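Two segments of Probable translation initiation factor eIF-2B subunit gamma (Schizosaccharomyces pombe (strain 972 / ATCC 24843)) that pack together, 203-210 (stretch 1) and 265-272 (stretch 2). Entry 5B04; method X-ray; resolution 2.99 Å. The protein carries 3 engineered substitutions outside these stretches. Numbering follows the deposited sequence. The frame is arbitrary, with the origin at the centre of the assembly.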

ATOM      1  N   SER E 203     -11.988  13.187 -45.794  1.00101.92           N
ATOM      2  CA  SER E 203     -11.147  13.099 -46.990  1.00 97.42           C
ATOM      3  C   SER E 203     -11.952  12.649 -48.208  1.00 87.11           C
ATOM      4  O   SER E 203     -11.393  12.149 -49.184  1.00 88.87           O
ATOM      5  CB  SER E 203      -9.964  12.151 -46.765  1.00 89.17           C
ATOM      6  OG  SER E 203     -10.394  10.805 -46.642  1.00 93.24           O
ATOM      7  N   ARG E 204     -13.267  12.833 -48.143  1.00 81.55           N
ATOM      8  CA  ARG E 204     -14.155  12.414 -49.216  1.00 88.15           C
ATOM      9  C   ARG E 204     -14.319  13.510 -50.256  1.00100.25           C
ATOM     10  O   ARG E 204     -14.589  14.664 -49.924  1.00110.42           O
ATOM     11  CB  ARG E 204     -15.523  12.015 -48.663  1.00 91.63           C
ATOM     12  CG  ARG E 204     -15.525  10.749 -47.824  1.00106.03           C
ATOM     13  CD  ARG E 204     -16.940  10.214 -47.685  1.00 94.39           C
ATOM     14  NE  ARG E 204     -17.808  10.749 -48.731  1.00113.33           N
ATOM     15  CZ  ARG E 204     -19.134  10.791 -48.659  1.00119.46           C
ATOM     16  NH1 ARG E 204     -19.759  10.329 -47.586  1.00100.54           N
ATOM     17  NH2 ARG E 204     -19.836  11.299 -49.663  1.00126.78           N
ATOM     18  N   LEU E 205     -14.157  13.132 -51.517  1.00 88.85           N
ATOM     19  CA  LEU E 205     -14.297  14.063 -52.624  1.00 83.46           C
ATOM     20  C   LEU E 205     -15.732  14.570 -52.736  1.00 88.44           C
ATOM     21  O   LEU E 205     -16.681  13.794 -52.628  1.00 97.35           O
ATOM     22  CB  LEU E 205     -13.870  13.392 -53.922  1.00 83.20           C
ATOM     23  CG  LEU E 205     -13.822  14.288 -55.151  1.00 85.67           C
ATOM     24  CD1 LEU E 205     -12.405  14.769 -55.419  1.00 72.48           C
ATOM     25  CD2 LEU E 205     -14.374  13.522 -56.318  1.00 79.98           C
ATOM     26  N   LEU E 206     -15.888  15.873 -52.956  1.00 93.73           N
ATOM     27  CA  LEU E 206     -17.215  16.477 -53.025  1.00 98.56           C
ATOM     28  C   LEU E 206     -17.460  17.205 -54.345  1.00 97.04           C
ATOM     29  O   LEU E 206     -18.517  17.049 -54.955  1.00 86.12           O
ATOM     30  CB  LEU E 206     -17.421  17.431 -51.849  1.00102.17           C
ATOM     31  CG  LEU E 206     -17.722  16.722 -50.528  1.00 94.95           C
ATOM     32  CD1 LEU E 206     -17.783  17.708 -49.378  1.00 95.69           C
ATOM     33  CD2 LEU E 206     -19.025  15.945 -50.636  1.00 85.14           C
ATOM     34  N   TYR E 207     -16.489  18.000 -54.784  1.00107.39           N
ATOM     35  CA  TYR E 207     -16.571  18.634 -56.096  1.00 91.66           C
ATOM     36  C   TYR E 207     -15.306  18.337 -56.889  1.00 96.83           C
ATOM     37  O   TYR E 207     -14.205  18.352 -56.338  1.00103.97           O
ATOM     38  CB  TYR E 207     -16.780  20.142 -55.971  1.00 82.35           C
ATOM     39  CG  TYR E 207     -17.353  20.766 -57.223  1.00112.36           C
ATOM     40  CD1 TYR E 207     -16.542  21.059 -58.311  1.00117.90           C
ATOM     41  CD2 TYR E 207     -18.708  21.051 -57.322  1.00122.47           C
ATOM     42  CE1 TYR E 207     -17.061  21.619 -59.459  1.00113.54           C
ATOM     43  CE2 TYR E 207     -19.238  21.615 -58.467  1.00128.66           C
ATOM     44  CZ  TYR E 207     -18.411  21.897 -59.532  1.00122.56           C
ATOM     45  OH  TYR E 207     -18.933  22.459 -60.674  1.00119.85           O
ATOM     46  N   ALA E 208     -15.457  18.072 -58.183  1.00 92.07           N
ATOM     47  CA  ALA E 208     -14.314  17.651 -58.983  1.00105.65           C
ATOM     48  C   ALA E 208     -14.371  18.091 -60.445  1.00117.86           C
ATOM     49  O   ALA E 208     -13.485  17.748 -61.228  1.00118.89           O
ATOM     50  CB  ALA E 208     -14.171  16.151 -58.907  1.00104.39           C
ATOM     51  N   LYS E 209     -15.402  18.841 -60.816  1.00117.96           N
ATOM     52  CA  LYS E 209     -15.503  19.353 -62.179  1.00106.88           C
ATOM     53  C   LYS E 209     -14.439  20.419 -62.423  1.00114.73           C
ATOM     54  O   LYS E 209     -14.173  21.254 -61.558  1.00110.59           O
ATOM     55  CB  LYS E 209     -16.903  19.909 -62.448  1.00 91.91           C
ATOM     56  CG  LYS E 209     -17.980  18.845 -62.425  1.00 99.14           C
ATOM     57  CD  LYS E 209     -19.380  19.414 -62.545  1.00110.99           C
ATOM     58  CE  LYS E 209     -20.187  19.126 -61.288  1.00119.64           C
ATOM     59  NZ  LYS E 209     -21.567  18.658 -61.601  1.00111.85           N
ATOM     60  N   SER E 210     -13.830  20.379 -63.603  1.00126.27           N
ATOM     61  CA  SER E 210     -12.682  21.228 -63.910  1.00120.05           C
ATOM     62  C   SER E 210     -13.082  22.607 -64.426  1.00125.41           C
ATOM     63  O   SER E 210     -14.266  22.932 -64.521  1.00134.38           O
ATOM     64  CB  SER E 210     -11.778  20.537 -64.933  1.00113.29           C
ATOM     65  OG  SER E 210     -10.644  21.332 -65.233  1.00121.30           O
ATOM     66  N   ASP E 265     -15.655   9.896 -66.076  1.00119.03           N
ATOM     67  CA  ASP E 265     -16.231   8.908 -65.167  1.00116.78           C
ATOM     68  C   ASP E 265     -16.402   9.381 -63.709  1.00121.03           C
ATOM     69  O   ASP E 265     -17.377   9.176 -63.008  1.00132.69           O
ATOM     70  CB  ASP E 265     -15.618   7.499 -65.412  1.00126.93           C
ATOM     71  CG  ASP E 265     -16.257   6.390 -64.578  1.00125.05           C
ATOM     72  OD1 ASP E 265     -17.440   6.140 -64.815  1.00129.76           O
ATOM     73  OD2 ASP E 265     -15.583   5.765 -63.741  1.00117.29           O
ATOM     74  N   LEU E 266     -15.313   9.968 -63.264  1.00115.22           N
ATOM     75  CA  LEU E 266     -15.205  10.306 -61.877  1.00116.11           C
ATOM     76  C   LEU E 266     -16.333  11.075 -61.269  1.00119.12           C
ATOM     77  O   LEU E 266     -16.855  10.720 -60.236  1.00113.75           O
ATOM     78  CB  LEU E 266     -13.915  11.068 -61.723  1.00107.93           C
ATOM     79  CG  LEU E 266     -13.488  11.063 -60.273  1.00109.05           C
ATOM     80  CD1 LEU E 266     -11.978  11.051 -60.201  1.00 93.82           C
ATOM     81  CD2 LEU E 266     -14.060  12.269 -59.569  1.00103.35           C
ATOM     82  N   ILE E 267     -16.733  12.123 -61.948  1.00119.83           N
ATOM     83  CA  ILE E 267     -17.746  12.987 -61.407  1.00109.79           C
ATOM     84  C   ILE E 267     -19.098  12.362 -61.173  1.00119.53           C
ATOM     85  O   ILE E 267     -19.700  12.538 -60.118  1.00119.19           O
ATOM     86  CB  ILE E 267     -17.977  14.156 -62.356  1.00110.36           C
ATOM     87  CG1 ILE E 267     -16.703  14.531 -63.110  1.00116.61           C
ATOM     88  CG2 ILE E 267     -18.487  15.339 -61.569  1.00125.35           C
ATOM     89  CD1 ILE E 267     -15.449  14.438 -62.282  1.00107.88           C
ATOM     90  N   PRO E 268     -19.570  11.582 -62.236  1.00132.94           N
ATOM     91  CA  PRO E 268     -20.923  11.054 -62.003  1.00127.82           C
ATOM     92  C   PRO E 268     -20.868   9.792 -61.174  1.00117.18           C
ATOM     93  O   PRO E 268     -21.132   8.686 -61.628  1.00121.42           O
ATOM     94  CB  PRO E 268     -21.401  10.714 -63.408  1.00143.99           C
ATOM     95  CG  PRO E 268     -20.142  10.383 -64.100  1.00139.52           C
ATOM     96  CD  PRO E 268     -19.259  11.398 -63.465  1.00139.88           C
ATOM     97  N   TYR E 269     -20.518   9.987 -59.922  1.00115.53           N
ATOM     98  CA  TYR E 269     -20.593   8.947 -58.923  1.00110.99           C
ATOM     99  C   TYR E 269     -21.907   9.202 -58.203  1.00124.46           C
ATOM    100  O   TYR E 269     -22.501   8.356 -57.553  1.00136.13           O
ATOM    101  CB  TYR E 269     -19.469   9.170 -57.939  1.00101.56           C
ATOM    102  CG  TYR E 269     -19.341  10.616 -57.578  1.00107.44           C
ATOM    103  CD1 TYR E 269     -20.388  11.295 -57.005  1.00107.74           C
ATOM    104  CD2 TYR E 269     -18.206  11.312 -57.874  1.00118.24           C
ATOM    105  CE1 TYR E 269     -20.290  12.622 -56.695  1.00104.83           C
ATOM    106  CE2 TYR E 269     -18.095  12.638 -57.571  1.00111.74           C
ATOM    107  CZ  TYR E 269     -19.142  13.281 -56.984  1.00107.68           C
ATOM    108  OH  TYR E 269     -19.018  14.598 -56.684  1.00117.11           O
ATOM    109  N   LEU E 270     -22.371  10.408 -58.403  1.00129.65           N
ATOM    110  CA  LEU E 270     -23.046  11.255 -57.451  1.00132.34           C
ATOM    111  C   LEU E 270     -23.677  10.521 -56.299  1.00127.74           C
ATOM    112  O   LEU E 270     -24.327   9.502 -56.448  1.00111.84           O
ATOM    113  CB  LEU E 270     -24.055  12.153 -58.140  1.00129.33           C
ATOM    114  CG  LEU E 270     -23.375  13.275 -58.910  1.00114.75           C
ATOM    115  CD1 LEU E 270     -24.410  14.254 -59.435  1.00 99.49           C
ATOM    116  CD2 LEU E 270     -22.361  13.967 -58.020  1.00103.79           C
ATOM    117  N   VAL E 271     -23.410  11.080 -55.133  1.00132.99           N
ATOM    118  CA  VAL E 271     -23.736  10.495 -53.859  1.00127.39           C
ATOM    119  C   VAL E 271     -24.949  11.183 -53.291  1.00134.74           C
ATOM    120  O   VAL E 271     -25.380  10.865 -52.197  1.00130.82           O
ATOM    121  CB  VAL E 271     -22.593  10.735 -52.868  1.00123.73           C
ATOM    122  CG1 VAL E 271     -22.704   9.796 -51.690  1.00118.18           C
ATOM    123  CG2 VAL E 271     -21.239  10.627 -53.545  1.00107.05           C
ATOM    124  N   LYS E 272     -25.531  12.099 -54.051  1.00144.12           N
ATOM    125  CA  LYS E 272     -26.541  12.934 -53.455  1.00136.15           C
ATOM    126  C   LYS E 272     -27.721  13.272 -54.343  1.00143.51           C
ATOM    127  O   LYS E 272     -27.593  13.357 -55.556  1.00146.44           O
ATOM    128  CB  LYS E 272     -25.836  14.190 -52.964  1.00124.21           C
ATOM    129  CG  LYS E 272     -24.778  13.879 -51.911  1.00134.05           C
ATOM    130  CD  LYS E 272     -25.409  13.291 -50.654  1.00129.79           C
ATOM    131  CE  LYS E 272     -24.454  13.004 -49.495  1.00123.62           C
ATOM    132  NZ  LYS E 272     -25.018  12.410 -48.255  1.00124.97           N
TER

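The contact is modest, burying 362 Å² over both sides, and it is mainly apolar. Ile-267 has the largest share, with 62 Å² covered. Its CA-to-CB bond points toward stretch 1, and its two branches reach different residues. CD1 of Ile-267 lies 4.0 Å from CB of Ala-208. CG2 of Ile-267 lies 3.6 Å from CG of Lys-209, so the aliphatic part of that lysine packs here while its NZ extends beyond. The CA atoms of Ala-208 and Ile-267 are 6.3 Å apart.

Tyr-269 comes next, with 49 Å² covered. Its ring reaches across to the strand formed by residues 204-207. OH of Tyr-269 stands 3.0 Å from O of Leu-206, which lies near the ring plane. CE2 of Tyr-269 is 4.0 Å from CD2 of Leu-205.

Leu-205 is buried, and its CA-to-CB bond points toward stretch 2. CD2 of Leu-205 lies 3.5 Å from CD2 of Leu-266, so this methyl touches both partners. CD2 of Leu-266 in turn lies 3.9 Å from CB of Ala-208, which joins the leucine pair to the Ile-267 cluster.

The CA-to-CB bond of Arg-204 points sideways, but the end of the side chain comes nearer. NH2 of Arg-204 approaches CG1 of Val-271 at 3.8 Å, a contact without a polar partner.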